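Local coordinates for protein glycerol-3-phosphate dehydrogenase [NAD(P)+] (Coxiella burnetii, PDB 3K96) that probably reduces dihydroxyacetone phosphate to sn-glycerol 3-phosphate with NADH or NADPH, supplying the key precursor for phospholipid synthesis, at residues A45-R50 and T166-N171; I103-P108 and W131-L136; G161-T166 and T174-A179; K202-I207 and G255-T260. All coordinates share one frame; numbering follows the deposited sequence. Where two conformers were deposited one is given.

Interactions 1, 2 and 3 lie in the N-terminal, nucleotide-binding part of the chain, while interaction 4 sits at the passage from the last sheet strand into the C-terminal helices. Interactions 2 and 3 hold residues that probably bind substrate (Lys-134, Gly-161 and Ser-163): their centres are about 13 Å apart, and Lys-134 NZ makes a weak hydrogen bond of 3.3 Å to Gly-161 O. Interactions 1 and 3 share Thr-166 and meet where Val-168 CG2 packs 3.7 Å from Thr-174 OG1. Interaction 4 continues the sheet beyond interaction 3, Asn-203 N lying 2.9 Å from Leu-178 O, a probable hydrogen bond, but its centre is about 26 Å from that of interaction 1.

Interaction 1 (A45-R50 and T166-N171); sequences ALVLAR and TEVAAN
Arg-50, following helix 39-49, reaches the C-terminal carbonyl of another helix, Ala-169 O. Its side chain starts over the preceding turn: the helical backbone places CB 3.2 Å from Leu-46 O, and chi1 of -76°, setting CG beside the backbone N, brings CG to 3.1 Å from the same oxygen. From CG the chain runs extended through CD to NE, which carries the guanidinium across the Leu-46 side chain; Leu-46 CB lies over the centre of one face, 3.9 Å from the plane. At the tip, NH1 and NH2 converge end-on upon the single oxygen Ala-169 O, each at 2.9 Å. The NH2 bond uses a lone pair in the carbonyl plane, whereas NH1 comes in tilted 34° from it; neither N-H points straight at the oxygen. Arginine suits the place, as its positive charge probably interacts favourably with the negative end of helix 165-169, which closes in a Schellman motif with Asn-171 at positive phi.

Beside this polar grip the helices meet through branched aliphatic groups and an alanine. Val-47 CG2 presses on Val-168 CG1 at 3.4 Å, a tight contact between side chains crossing at about a right angle, and Leu-46 CD1 rests 4.2 Å from Ala-169 CB. Helix 39-49 lies between helix 165-169 and strands 55-58 and 87-90, where Leu-46 also covers Leu-87, while Glu-167 binds the backbone of Ser-233 and Asn-234 of the second subunit.

Interaction 2 (I103-P108 and W131-L136); sequences ILIVVP and WGTKGL
Leu-104 opens the contact by reaching round to the neighbouring strand: with CG anti to the backbone N (chi1 173°), its CD1 comes 3.8 Å from Trp-131 N. Ile-105 follows, paired with Trp-131 in a parallel bridge, and the two side chains leave the same face of the sheet with their CB atoms 4.0 Å apart. The carbonyl of Ile-105 is the hub here. Its oxygen accepts a nearly straight hydrogen bond from Gly-132 N (2.8 Å, 162° at the hydrogen) and also a CA-H contact from Trp-131 CA at 3.1 Å. Val-106 then lays CG2 4.2 Å from Gly-132 N; glycine lets the methyl lie close to the backbone here. At Val-107 the bonding passes from backbone to side chain. Thr-133 OG1 donates to Val-107 O over 2.8 Å, on a lone pair in the carbonyl plane, so the two chains remain tied after regular pairing has stopped. Threonine serves doubly, for its methyl CG2 meets Pro-108 C at 4.0 Å. The next residue, Lys-134, probably binds substrate and cofactor and forms a salt bridge with Asp-269.

Strands 102-105 and 128-131 are neighbours in the parallel part of the Rossmann-type sheet. Helix 109-119 covers Ile-105 through Phe-112 and Ile-116, and the Trp-131 indole, swung away from Ile-105, packs against Leu-143, His-144 and Val-147 of helix 143-151 and Met-156 and Val-158 of strand 156-160.

Interaction 3 (G161-T166 and T174-A179); sequences GPSLAT and TAVSLA
The carbonyl oxygen of Ala-175 stands to one side of the Pro-162 ring plane, out past the CD corner, with Pro-162 CD 3.3 Å from Ala-175 O. Proline suits the place, since its CD, next to the ring nitrogen, can lie close to a carbonyl oxygen. No direct hydrogen bond joins the two segments; a water between them accepts from Ala-175 N at 2.9 Å and can donate to Pro-162 O, 2.8 Å away.

Just before the proline, the fully extended Gly-161 runs close against the strand, its CA 4.1 Å from Val-176 CA, and the lack of a side chain makes such closeness possible. Val-176 CG1, set beside its own backbone N, lies 3.9 Å from Ser-163 CB. From two residues earlier in the strand, Thr-174 CG2 packs 4.0 Å from the same Ser-163 CB, while its OG1 turns elsewhere, bonding to Leu-172 O and to Asn-234 ND2 of the second subunit. Leu-264 of helix 264-275 touches both Pro-162 and Ala-175.

The arrangement is a strand-loop-helix passage in which the loop after strand 156-160 runs beside strand 174-180 before Leu-164 takes the N-cap of helix 165-169. Gly-161 and Ser-163 on it probably bind sn-glycerol 3-phosphate, and Ala-165 probably NADPH, consistent with a site just past the C-terminal end of strand 156-160, where a Rossmann-type sheet places its ligands.

Interaction 4 (K202-I207 and G255-T260); sequences KNDDMI and GGKQET
An aspartate N-cap links two helix starts: Asp-205 caps helix 206-228 through OD1, which accepts from Gly-208 N, and gives OD2 to the segment leading into helix 258-261. OD2 takes two hydrogen bonds. Thr-260 OG1 donates at 2.6 Å to the anti lone pair, and Lys-257 N, 2.7 Å away, arrives from above the carboxylate plane, 53° out of it. Held from two directions, the carboxylate is probably fixed in its rotation, and the donors would stabilise its negative charge. A water donates to OD1 at 2.6 Å. Asn-203 steadies the turn before the cap: its OD1 accepts from Asp-205 N at 2.6 Å, an Asx turn.

The bare CA of Gly-256 allows Asp-205 OD1 to approach Gly-256 CA to 3.3 Å, and Ile-207 CG2 lies 3.8 Å from the same Gly-256 CA. Gly-255, at positive phi, ends the preceding helix in a Schellman motif. On the exposed side, Lys-257 bends at chi2 (-69°) and crosses Asp-204, its CE 3.9 Å from Asp-204 OD2.

The contact gathers the end of strand 198-203, the start of helix 206-228 and the turn between helices 233-253 and 258-261, with Val-209 touching both Asn-203 and Thr-260.

Interaction 1 (A45-R50 and T166-N171)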
loop_
_atom_site.group_PDB
_atom_site.type_symbol
_atom_site.label_atom_id
_atom_site.label_comp_id
_atom_site.label_asym_id
_atom_site.label_seq_id
_atom_site.Cartn_x
_atom_site.Cartn_y
_atom_site.Cartn_z
ATOM N N ALA A 45 1.724 1.998 26.651
ATOM C CA ALA A 45 1.538 2.124 28.101
ATOM C C ALA A 45 0.189 2.746 28.408
ATOM O O ALA A 45 -0.466 2.370 29.393
ATOM C CB ALA A 45 2.692 2.939 28.734
ATOM N N LEU A 46 -0.245 3.691 27.559
ATOM C CA LEU A 46 -1.541 4.332 27.735
ATOM C C LEU A 46 -2.670 3.387 27.427
ATOM O O LEU A 46 -3.674 3.375 28.124
ATOM C CB LEU A 46 -1.691 5.577 26.845
ATOM C CG LEU A 46 -0.903 6.806 27.245
ATOM C CD1 LEU A 46 -0.977 7.873 26.164
ATOM C CD2 LEU A 46 -1.439 7.309 28.598
ATOM N N VAL A 47 -2.549 2.628 26.340
ATOM C CA VAL A 47 -3.595 1.681 25.999
ATOM C C VAL A 47 -3.888 0.767 27.193
ATOM O O VAL A 47 -5.047 0.541 27.535
ATOM C CB VAL A 47 -3.205 0.828 24.781
ATOM C CG1 VAL A 47 -4.119 -0.375 24.652
ATOM C CG2 VAL A 47 -3.219 1.702 23.483
ATOM N N LEU A 48 -2.838 0.237 27.814
ATOM C CA LEU A 48 -3.012 -0.662 28.953
ATOM C C LEU A 48 -3.448 0.071 30.226
ATOM O O LEU A 48 -4.383 -0.353 30.893
ATOM C CB LEU A 48 -1.712 -1.442 29.224
ATOM C CG LEU A 48 -1.206 -2.316 28.062
ATOM C CD1 LEU A 48 0.150 -2.919 28.360
ATOM C CD2 LEU A 48 -2.216 -3.393 27.708
ATOM N N ALA A 49 -2.774 1.164 30.564
ATOM C CA ALA A 49 -3.079 1.891 31.803
ATOM C C ALA A 49 -4.515 2.441 31.801
ATOM O O ALA A 49 -5.196 2.448 32.843
ATOM C CB ALA A 49 -2.016 3.001 32.088
ATOM N N ARG A 50 -5.001 2.848 30.625
ATOM C CA ARG A 50 -6.376 3.338 30.509
ATOM C C ARG A 50 -7.419 2.291 30.840
ATOM O O ARG A 50 -8.547 2.633 31.191
ATOM C CB ARG A 50 -6.660 3.898 29.108
ATOM C CG ARG A 50 -6.062 5.275 28.879
ATOM C CD ARG A 50 -6.014 5.593 27.393
ATOM N NE ARG A 50 -5.451 6.908 27.119
ATOM C CZ ARG A 50 -5.160 7.349 25.897
ATOM N NH1 ARG A 50 -5.359 6.562 24.841
ATOM N NH2 ARG A 50 -4.664 8.567 25.727
ATOM N N THR A 166 0.836 8.546 17.809
ATOM C CA THR A 166 -0.081 9.657 18.059
ATOM C C THR A 166 -1.549 9.255 17.851
ATOM O O THR A 166 -2.418 9.644 18.644
ATOM C CB THR A 166 0.270 10.935 17.166
ATOM O OG1 THR A 166 0.385 10.541 15.792
ATOM C CG2 THR A 166 1.614 11.588 17.600
ATOM N N GLU A 167 -1.827 8.453 16.816
ATOM C CA GLU A 167 -3.214 8.017 16.536
ATOM C C GLU A 167 -3.719 6.995 17.567
ATOM O O GLU A 167 -4.915 6.969 17.907
ATOM C CB GLU A 167 -3.354 7.466 15.105
ATOM C CG GLU A 167 -3.080 8.540 14.005
ATOM C CD GLU A 167 -3.429 8.064 12.576
ATOM O OE1 GLU A 167 -3.498 6.836 12.358
ATOM O OE2 GLU A 167 -3.642 8.937 11.677
ATOM N N VAL A 168 -2.806 6.161 18.053
ATOM C CA VAL A 168 -3.150 5.196 19.094
ATOM C C VAL A 168 -3.485 5.992 20.364
ATOM O O VAL A 168 -4.514 5.752 20.973
ATOM C CB VAL A 168 -2.030 4.174 19.337
ATOM C CG1 VAL A 168 -2.298 3.344 20.649
ATOM C CG2 VAL A 168 -1.874 3.289 18.108
ATOM N N ALA A 169 -2.659 6.973 20.718
ATOM C CA ALA A 169 -2.924 7.794 21.918
ATOM C C ALA A 169 -4.273 8.491 21.810
ATOM O O ALA A 169 -4.981 8.651 22.813
ATOM C CB ALA A 169 -1.804 8.829 22.158
ATOM N N ALA A 170 -4.639 8.886 20.580
ATOM C CA ALA A 170 -5.904 9.552 20.327
ATOM C C ALA A 170 -7.051 8.575 20.267
ATOM O O ALA A 170 -8.185 8.971 20.083
ATOM C CB ALA A 170 -5.831 10.396 19.010
ATOM N N ASN A 171 -6.757 7.294 20.405
ATOM C CA ASN A 171 -7.777 6.257 20.391
ATOM C C ASN A 171 -8.481 6.089 19.035
ATOM O O ASN A 171 -9.645 5.722 18.987
ATOM C CB ASN A 171 -8.811 6.480 21.497
ATOM C CG ASN A 171 -9.652 5.251 21.772
ATOM O OD1 ASN A 171 -9.148 4.133 21.787
ATOM N ND2 ASN A 171 -10.934 5.459 22.020
#

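Interaction 2 (I103-P108 and W131-L136)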
loop_
_atom_site.group_PDB
_atom_site.type_symbol
_atom_site.label_atom_id
_atom_site.label_comp_id
_atom_site.label_asym_id
_atom_site.label_seq_id
_atom_site.Cartn_x
_atom_site.Cartn_y
_atom_site.Cartn_z
ATOM N N ILE A 103 7.406 -8.405 30.456
ATOM C CA ILE A 103 8.126 -7.224 30.008
ATOM C C ILE A 103 7.925 -6.968 28.515
ATOM O O ILE A 103 8.021 -7.886 27.703
ATOM C CB ILE A 103 9.627 -7.443 30.243
ATOM C CG1 ILE A 103 9.866 -7.931 31.686
ATOM C CG2 ILE A 103 10.406 -6.188 29.930
ATOM C CD1 ILE A 103 11.262 -8.446 31.938
ATOM N N LEU A 104 7.669 -5.710 28.171
ATOM C CA LEU A 104 7.437 -5.295 26.784
ATOM C C LEU A 104 8.469 -4.240 26.399
ATOM O O LEU A 104 8.438 -3.112 26.886
ATOM C CB LEU A 104 6.011 -4.764 26.641
ATOM C CG LEU A 104 5.614 -4.121 25.314
ATOM C CD1 LEU A 104 5.858 -5.062 24.114
ATOM C CD2 LEU A 104 4.161 -3.694 25.417
ATOM N N ILE A 105 9.414 -4.637 25.562
ATOM C CA ILE A 105 10.499 -3.768 25.157
ATOM C C ILE A 105 10.141 -2.984 23.888
ATOM O O ILE A 105 9.772 -3.571 22.886
ATOM C CB ILE A 105 11.776 -4.589 24.853
ATOM C CG1 ILE A 105 12.169 -5.453 26.071
ATOM C CG2 ILE A 105 12.894 -3.661 24.413
ATOM C CD1 ILE A 105 13.353 -6.385 25.826
ATOM N N VAL A 106 10.311 -1.662 23.938
ATOM C CA VAL A 106 9.984 -0.801 22.812
ATOM C C VAL A 106 11.059 0.287 22.630
ATOM O O VAL A 106 10.751 1.458 22.529
ATOM C CB VAL A 106 8.594 -0.126 22.997
ATOM C CG1 VAL A 106 8.127 0.467 21.689
ATOM C CG2 VAL A 106 7.543 -1.137 23.482
ATOM N N VAL A 107 12.323 -0.111 22.602
ATOM C CA VAL A 107 13.410 0.822 22.375
ATOM C C VAL A 107 13.836 0.742 20.890
ATOM O O VAL A 107 13.436 -0.169 20.167
ATOM C CB VAL A 107 14.580 0.506 23.307
ATOM C CG1 VAL A 107 14.129 0.617 24.769
ATOM C CG2 VAL A 107 15.141 -0.878 23.040
ATOM N N PRO A 108 14.619 1.702 20.419
ATOM C CA PRO A 108 15.043 1.561 19.036
ATOM C C PRO A 108 15.886 0.295 18.816
ATOM O O PRO A 108 16.514 -0.215 19.751
ATOM C CB PRO A 108 15.891 2.817 18.797
ATOM C CG PRO A 108 15.370 3.807 19.754
ATOM C CD PRO A 108 15.046 2.983 20.997
ATOM N N TRP A 131 8.223 -7.609 22.560
ATOM C CA TRP A 131 8.800 -6.361 22.073
ATOM C C TRP A 131 7.975 -5.754 20.926
ATOM O O TRP A 131 7.276 -6.456 20.176
ATOM C CB TRP A 131 10.264 -6.514 21.629
ATOM C CG TRP A 131 10.432 -7.479 20.500
ATOM C CD1 TRP A 131 10.378 -7.199 19.160
ATOM C CD2 TRP A 131 10.651 -8.876 20.612
ATOM N NE1 TRP A 131 10.549 -8.353 18.430
ATOM C CE2 TRP A 131 10.718 -9.398 19.304
ATOM C CE3 TRP A 131 10.795 -9.748 21.695
ATOM C CZ2 TRP A 131 10.926 -10.746 19.053
ATOM C CZ3 TRP A 131 10.998 -11.093 21.444
ATOM C CH2 TRP A 131 11.060 -11.579 20.132
ATOM N N GLY A 132 8.059 -4.429 20.851
ATOM C CA GLY A 132 7.448 -3.628 19.798
ATOM C C GLY A 132 8.531 -3.050 18.905
ATOM O O GLY A 132 8.224 -2.392 17.891
ATOM N N THR A 133 9.796 -3.266 19.294
ATOM C CA THR A 133 10.957 -2.833 18.498
ATOM C C THR A 133 10.915 -3.474 17.110
ATOM O O THR A 133 10.520 -4.621 16.972
ATOM C CB THR A 133 12.268 -3.287 19.176
ATOM O OG1 THR A 133 12.323 -2.765 20.512
ATOM C CG2 THR A 133 13.508 -2.862 18.380
ATOM N N LYS A 134 11.345 -2.736 16.092
ATOM C CA LYS A 134 11.402 -3.234 14.699
ATOM C C LYS A 134 12.807 -2.972 14.160
ATOM O O LYS A 134 13.335 -1.884 14.307
ATOM C CB LYS A 134 10.378 -2.504 13.812
ATOM C CG LYS A 134 8.935 -2.621 14.297
ATOM C CD LYS A 134 7.974 -1.775 13.455
ATOM C CE LYS A 134 6.572 -1.822 14.023
ATOM N NZ LYS A 134 5.609 -0.943 13.334
ATOM N N GLY A 135 13.408 -3.979 13.571
ATOM C CA GLY A 135 14.744 -3.876 13.040
ATOM C C GLY A 135 15.666 -4.929 13.638
ATOM O O GLY A 135 15.421 -5.453 14.722
ATOM N N LEU A 136 16.748 -5.218 12.941
ATOM C CA LEU A 136 17.717 -6.169 13.431
ATOM C C LEU A 136 18.580 -5.523 14.511
ATOM O O LEU A 136 18.776 -4.310 14.511
ATOM C CB LEU A 136 18.596 -6.644 12.284
ATOM C CG LEU A 136 17.880 -7.403 11.183
ATOM C CD1 LEU A 136 18.866 -7.713 10.023
ATOM C CD2 LEU A 136 17.255 -8.697 11.754
#

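Interaction 3 (G161-T166 and T174-A179)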
loop_
_atom_site.group_PDB
_atom_site.type_symbol
_atom_site.label_atom_id
_atom_site.label_comp_id
_atom_site.label_asym_id
_atom_site.label_seq_id
_atom_site.Cartn_x
_atom_site.Cartn_y
_atom_site.Cartn_z
ATOM N N GLY A 161 2.541 -3.729 13.469
ATOM C CA GLY A 161 1.503 -3.368 12.507
ATOM C C GLY A 161 1.512 -1.883 12.197
ATOM O O GLY A 161 2.381 -1.152 12.694
ATOM N N PRO A 162 0.558 -1.427 11.348
ATOM C CA PRO A 162 0.472 0.000 11.056
ATOM C C PRO A 162 -0.045 0.695 12.300
ATOM O O PRO A 162 -1.237 0.645 12.600
ATOM C CB PRO A 162 -0.539 0.081 9.909
ATOM C CG PRO A 162 -1.358 -1.158 10.020
ATOM C CD PRO A 162 -0.499 -2.202 10.687
ATOM N N SER A 163 0.827 1.381 12.999
ATOM C CA SER A 163 0.406 1.964 14.259
ATOM C C SER A 163 1.113 3.237 14.662
ATOM O O SER A 163 1.965 3.193 15.551
ATOM C CB SER A 163 0.654 0.923 15.341
ATOM O OG SER A 163 2.016 0.533 15.317
ATOM N N LEU A 164 0.770 4.370 14.042
ATOM C CA LEU A 164 1.341 5.649 14.443
ATOM C C LEU A 164 1.024 5.843 15.917
ATOM O O LEU A 164 -0.113 5.698 16.323
ATOM C CB LEU A 164 0.722 6.812 13.680
ATOM C CG LEU A 164 0.975 6.921 12.182
ATOM C CD1 LEU A 164 0.318 8.204 11.656
ATOM C CD2 LEU A 164 2.514 6.893 11.910
ATOM N N ALA A 165 2.020 6.195 16.705
ATOM C CA ALA A 165 1.835 6.342 18.155
ATOM C C ALA A 165 0.808 7.414 18.522
ATOM O O ALA A 165 -0.007 7.213 19.426
ATOM C CB ALA A 165 3.205 6.619 18.838
ATOM N N THR A 166 0.836 8.546 17.809
ATOM C CA THR A 166 -0.081 9.657 18.059
ATOM C C THR A 166 -1.549 9.255 17.851
ATOM O O THR A 166 -2.418 9.644 18.644
ATOM C CB THR A 166 0.270 10.935 17.166
ATOM O OG1 THR A 166 0.385 10.541 15.792
ATOM C CG2 THR A 166 1.614 11.588 17.600
ATOM N N THR A 174 -7.032 1.130 15.203
ATOM C CA THR A 174 -5.730 0.605 14.884
ATOM C C THR A 174 -5.771 -0.899 14.946
ATOM O O THR A 174 -6.506 -1.475 15.779
ATOM C CB THR A 174 -4.705 1.119 15.908
ATOM O OG1 THR A 174 -4.632 2.551 15.808
ATOM C CG2 THR A 174 -3.316 0.514 15.671
ATOM N N ALA A 175 -5.000 -1.545 14.062
ATOM C CA ALA A 175 -4.918 -3.007 14.047
ATOM C C ALA A 175 -3.462 -3.419 13.908
ATOM O O ALA A 175 -2.748 -2.882 13.073
ATOM C CB ALA A 175 -5.771 -3.581 12.920
ATOM N N VAL A 176 -3.015 -4.351 14.760
ATOM C CA VAL A 176 -1.647 -4.849 14.733
ATOM C C VAL A 176 -1.638 -6.366 14.873
ATOM O O VAL A 176 -2.625 -6.974 15.295
ATOM C CB VAL A 176 -0.767 -4.263 15.852
ATOM C CG1 VAL A 176 -0.560 -2.756 15.669
ATOM C CG2 VAL A 176 -1.375 -4.591 17.247
ATOM N N SER A 177 -0.530 -6.984 14.479
ATOM C CA SER A 177 -0.388 -8.428 14.618
ATOM C C SER A 177 0.422 -8.719 15.872
ATOM O O SER A 177 1.221 -7.901 16.310
ATOM C CB SER A 177 0.331 -9.038 13.411
ATOM O OG SER A 177 -0.398 -8.845 12.202
ATOM N N LEU A 178 0.200 -9.890 16.442
ATOM C CA LEU A 178 0.971 -10.334 17.591
ATOM C C LEU A 178 1.339 -11.804 17.380
ATOM O O LEU A 178 0.463 -12.669 17.271
ATOM C CB LEU A 178 0.199 -10.113 18.875
ATOM C CG LEU A 178 0.969 -10.359 20.160
ATOM C CD1 LEU A 178 0.371 -9.518 21.297
ATOM C CD2 LEU A 178 1.023 -11.841 20.513
ATOM N N ALA A 179 2.644 -12.048 17.247
ATOM C CA ALA A 179 3.206 -13.379 17.054
ATOM C C ALA A 179 4.028 -13.779 18.263
ATOM O O ALA A 179 4.796 -12.977 18.801
ATOM C CB ALA A 179 4.086 -13.424 15.799
HETATM O O HOH W 1 -3.957 0.133 12.006
#

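Interaction 4 (K202-I207 and G255-T260)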
loop_
_atom_site.group_PDB
_atom_site.type_symbol
_atom_site.label_atom_id
_atom_site.label_comp_id
_atom_site.label_asym_id
_atom_site.label_seq_id
_atom_site.Cartn_x
_atom_site.Cartn_y
_atom_site.Cartn_z
ATOM N N LYS A 202 -3.820 -12.482 16.409
ATOM C CA LYS A 202 -2.878 -13.566 16.540
ATOM C C LYS A 202 -2.263 -13.870 15.180
ATOM O O LYS A 202 -2.942 -13.861 14.160
ATOM C CB LYS A 202 -3.603 -14.796 17.080
ATOM C CG LYS A 202 -2.725 -15.999 17.386
ATOM C CD LYS A 202 -3.551 -17.145 18.015
ATOM C CE LYS A 202 -2.674 -18.282 18.573
ATOM N NZ LYS A 202 -2.033 -19.153 17.550
ATOM N N ASN A 203 -0.966 -14.111 15.189
ATOM C CA ASN A 203 -0.218 -14.446 14.003
ATOM C C ASN A 203 0.783 -15.524 14.440
ATOM O O ASN A 203 1.360 -15.465 15.515
ATOM C CB ASN A 203 0.416 -13.178 13.408
ATOM C CG ASN A 203 1.370 -13.460 12.277
ATOM O OD1 ASN A 203 2.231 -14.315 12.390
ATOM N ND2 ASN A 203 1.267 -12.693 11.205
ATOM N N ASP A 204 0.941 -16.527 13.595
ATOM C CA ASP A 204 1.770 -17.679 13.873
ATOM C C ASP A 204 3.210 -17.575 13.341
ATOM O O ASP A 204 3.953 -18.545 13.397
ATOM C CB ASP A 204 1.138 -18.877 13.137
ATOM C CG ASP A 204 1.236 -18.743 11.576
ATOM O OD1 ASP A 204 0.948 -17.652 11.022
ATOM O OD2 ASP A 204 1.594 -19.740 10.898
ATOM N N ASP A 205 3.618 -16.413 12.859
ATOM C CA ASP A 205 4.898 -16.303 12.187
ATOM C C ASP A 205 5.792 -15.223 12.751
ATOM O O ASP A 205 5.994 -14.177 12.133
ATOM C CB ASP A 205 4.581 -16.022 10.710
ATOM C CG ASP A 205 5.813 -15.819 9.860
ATOM O OD1 ASP A 205 6.909 -16.319 10.210
ATOM O OD2 ASP A 205 5.665 -15.156 8.811
ATOM N N MET A 206 6.358 -15.481 13.921
ATOM C CA MET A 206 7.213 -14.492 14.558
ATOM C C MET A 206 8.367 -14.051 13.635
ATOM O O MET A 206 8.655 -12.869 13.493
ATOM C CB MET A 206 7.731 -15.047 15.875
ATOM C CG MET A 206 8.646 -14.151 16.640
ATOM S SD MET A 206 8.949 -14.767 18.346
ATOM C CE MET A 206 7.352 -14.710 19.037
ATOM N N ILE A 207 9.013 -14.995 12.992
ATOM C CA ILE A 207 10.153 -14.639 12.167
ATOM C C ILE A 207 9.753 -13.754 10.979
ATOM O O ILE A 207 10.425 -12.782 10.701
ATOM C CB ILE A 207 10.969 -15.866 11.740
ATOM C CG1 ILE A 207 12.251 -15.419 11.077
ATOM C CG2 ILE A 207 10.154 -16.784 10.823
ATOM C CD1 ILE A 207 13.364 -16.411 11.230
ATOM N N GLY A 255 12.295 -18.673 6.456
ATOM C CA GLY A 255 11.158 -19.518 6.828
ATOM C C GLY A 255 9.868 -18.825 7.268
ATOM O O GLY A 255 8.965 -19.479 7.810
ATOM N N GLY A 256 9.770 -17.514 7.057
ATOM C CA GLY A 256 8.542 -16.782 7.381
ATOM C C GLY A 256 7.458 -17.135 6.380
ATOM O O GLY A 256 7.710 -17.907 5.470
ATOM N N LYS A 257 6.265 -16.561 6.527
ATOM C CA LYS A 257 5.124 -16.892 5.651
ATOM C C LYS A 257 4.660 -15.732 4.769
ATOM O O LYS A 257 4.715 -14.584 5.200
ATOM C CB LYS A 257 3.927 -17.256 6.524
ATOM C CG LYS A 257 4.214 -18.171 7.692
ATOM C CD LYS A 257 4.573 -19.589 7.289
ATOM C CE LYS A 257 4.677 -20.466 8.546
ATOM N NZ LYS A 257 4.935 -21.868 8.220
ATOM N N GLN A 258 4.149 -16.032 3.561
ATOM C CA GLN A 258 3.636 -14.984 2.653
ATOM C C GLN A 258 2.384 -14.315 3.259
ATOM O O GLN A 258 2.126 -13.130 3.036
ATOM C CB GLN A 258 3.338 -15.539 1.240
ATOM C CG GLN A 258 2.162 -16.552 1.157
ATOM C CD GLN A 258 1.908 -17.138 -0.262
ATOM O OE1 GLN A 258 2.076 -16.458 -1.282
ATOM N NE2 GLN A 258 1.469 -18.404 -0.308
ATOM N N GLU A 259 1.609 -15.086 4.010
ATOM C CA GLU A 259 0.431 -14.561 4.670
ATOM C C GLU A 259 0.822 -13.381 5.573
ATOM O O GLU A 259 0.021 -12.468 5.811
ATOM C CB GLU A 259 -0.270 -15.650 5.507
ATOM C CG GLU A 259 -0.984 -16.764 4.701
ATOM C CD GLU A 259 -0.041 -17.748 4.016
ATOM O OE1 GLU A 259 1.078 -17.969 4.525
ATOM O OE2 GLU A 259 -0.440 -18.322 2.973
ATOM N N THR A 260 2.047 -13.407 6.089
ATOM C CA THR A 260 2.523 -12.333 6.939
ATOM C C THR A 260 2.848 -11.143 6.061
ATOM O O THR A 260 2.558 -9.993 6.385
ATOM C CB THR A 260 3.755 -12.746 7.734
ATOM O OG1 THR A 260 3.411 -13.855 8.560
ATOM C CG2 THR A 260 4.236 -11.605 8.605
HETATM O O HOH W 2 6.997 -18.898 10.552
#